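Local coordinates for protein Pcdhgb2 (Mus musculus, PDB 5SZR) that probably acts as a calcium-dependent cell-adhesion protein and may help establish and maintain specific neuronal connections in the brain, at residues 104-108 against 189-195. Numbering follows the deposited sequence.
With CA (calcium ion), chain L; CA (calcium ion), chain J; CA (calcium ion), chain K.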
# COMPACT_ATOMS: atom_id res chain seq x y z
N ASN A 104 0.65 -29.59 42.06
CA ASN A 104 0.80 -28.69 40.93
C ASN A 104 0.39 -27.29 41.37
O ASN A 104 -0.76 -26.89 41.23
CB ASN A 104 -0.03 -29.18 39.75
CG ASN A 104 0.26 -28.42 38.47
OD1 ASN A 104 1.21 -27.64 38.39
ND2 ASN A 104 -0.57 -28.64 37.46
N ASP A 105 1.34 -26.54 41.93
CA ASP A 105 1.08 -25.18 42.38
C ASP A 105 2.05 -24.16 41.79
O ASP A 105 2.07 -23.02 42.26
CB ASP A 105 1.08 -25.10 43.91
CG ASP A 105 2.40 -25.53 44.53
OD1 ASP A 105 3.21 -26.18 43.83
OD2 ASP A 105 2.63 -25.23 45.71
N CYS A 106 2.84 -24.53 40.79
CA CYS A 106 3.77 -23.62 40.13
C CYS A 106 3.40 -23.51 38.66
O CYS A 106 3.36 -24.53 37.95
CB CYS A 106 5.22 -24.08 40.29
SG CYS A 106 5.88 -23.89 41.97
N VAL A 107 3.13 -22.29 38.21
CA VAL A 107 2.71 -22.04 36.82
C VAL A 107 3.90 -22.22 35.89
O VAL A 107 5.04 -21.90 36.29
CB VAL A 107 2.11 -20.64 36.71
CG1 VAL A 107 1.74 -20.30 35.27
CG2 VAL A 107 0.89 -20.51 37.61
N PRO A 108 3.72 -22.74 34.68
CA PRO A 108 4.81 -22.71 33.69
C PRO A 108 5.10 -21.29 33.26
O PRO A 108 4.19 -20.45 33.15
CB PRO A 108 4.26 -23.54 32.52
CG PRO A 108 3.10 -24.30 33.07
CD PRO A 108 2.54 -23.47 34.18
N ASP A 189 1.23 -27.19 31.72
CA ASP A 189 1.79 -28.37 32.34
C ASP A 189 0.81 -29.53 32.27
O ASP A 189 -0.38 -29.36 32.01
CB ASP A 189 2.21 -28.10 33.79
CG ASP A 189 1.06 -27.65 34.68
OD1 ASP A 189 -0.07 -28.15 34.55
OD2 ASP A 189 1.30 -26.79 35.56
N ARG A 190 1.32 -30.73 32.53
CA ARG A 190 0.50 -31.93 32.47
C ARG A 190 0.22 -32.48 33.87
O ARG A 190 0.36 -33.68 34.12
CB ARG A 190 1.18 -32.98 31.59
CG ARG A 190 1.31 -32.54 30.13
CD ARG A 190 2.03 -33.58 29.29
NE ARG A 190 2.06 -33.20 27.88
CZ ARG A 190 1.38 -33.81 26.92
NH1 ARG A 190 0.61 -34.85 27.21
NH2 ARG A 190 1.47 -33.38 25.66
N GLY A 191 -0.18 -31.60 34.78
CA GLY A 191 -0.62 -32.00 36.10
C GLY A 191 -2.14 -32.01 36.20
O GLY A 191 -2.87 -31.75 35.25
N LYS A 192 -2.61 -32.34 37.40
CA LYS A 192 -4.04 -32.38 37.67
C LYS A 192 -4.38 -31.56 38.91
O LYS A 192 -4.06 -31.95 40.03
CB LYS A 192 -4.51 -33.82 37.85
CG LYS A 192 -4.27 -34.72 36.64
CD LYS A 192 -3.31 -35.85 36.98
CE LYS A 192 -3.16 -36.81 35.81
NZ LYS A 192 -2.31 -37.98 36.17
N PRO A 193 -5.03 -30.40 38.70
CA PRO A 193 -5.41 -29.86 37.39
C PRO A 193 -4.24 -29.16 36.70
O PRO A 193 -3.29 -28.76 37.38
CB PRO A 193 -6.52 -28.87 37.74
CG PRO A 193 -6.13 -28.36 39.08
CD PRO A 193 -5.52 -29.54 39.80
N PRO A 194 -4.31 -29.01 35.37
CA PRO A 194 -3.21 -28.36 34.66
C PRO A 194 -3.21 -26.85 34.86
O PRO A 194 -4.25 -26.22 35.05
CB PRO A 194 -3.48 -28.72 33.19
CG PRO A 194 -4.95 -28.92 33.13
CD PRO A 194 -5.33 -29.53 34.45
N LEU A 195 -2.01 -26.28 34.80
CA LEU A 195 -1.80 -24.84 34.83
C LEU A 195 -1.14 -24.39 33.53
O LEU A 195 -0.36 -25.14 32.93
CB LEU A 195 -0.93 -24.42 36.03
CG LEU A 195 -1.49 -24.73 37.42
CD1 LEU A 195 -0.46 -24.43 38.50
CD2 LEU A 195 -2.77 -23.94 37.66
CA CA L . 3.32 -26.88 37.25
CA CA J . 4.89 -25.33 46.35
CA CA K . 4.74 -28.03 43.79
O HOH W 1 5.65 -22.93 45.26
O HOH W 2 3.73 -24.10 47.94
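Asp189 OD1 is gripped from both faces of its carboxylate: Asn104 ND2 donates to it from one face at 3.0 Å, and the backbone N of Leu195 from the other at 2.7 Å, neither donor lying in the carboxylate plane. A weak third bond comes from the backbone N of Gly191. The second carboxylate oxygen, Asp189 OD2, binds a calcium ion at 2.6 Å, which Asn104 OD1 and the carbonyl O of Cys106 also bind, each at 2.5 Å. The two side chains approach from opposite directions, with amide and carboxylate planes turned 62° apart, and Asn104 OD1 and Asp189 OD2 share the calcium while Asn104 ND2 bonds Asp189 OD1. With CG anti to the backbone N (chi1 -171°), Asn104 sends its amide into the 189-195 loop, where ND2 also makes a weak, bent bond to the carbonyl O of Pro193, a residue preceded by a cis peptide bond. The CA of Gly191 packs close beside this amide. Leu195 covers the other flank, its CD1 lying 3.6 Å from Asn104 OD1, with CG2 of Val107 more loosely against the same methyl. The ring of Pro108 crosses Asp189 at about a right angle, its CG 3.6 Å from the carbonyl O of Leu195. A glycine in place of Pro108 would probably open a gap beside Asp189 and Leu195 and leave the backbone at Val107 and this position freer to turn. Asp136, Asp138 and Asn142 complete this calcium site, while Asp105 turns away to join two further calcium ions, with Glu16 and Glu73 among their other ligands. Linker and loop together form part of the three-calcium junction between extracellular cadherin domains 3 and 4, where the linker follows the cadherin DXNDN motif with Cys106 in the last position.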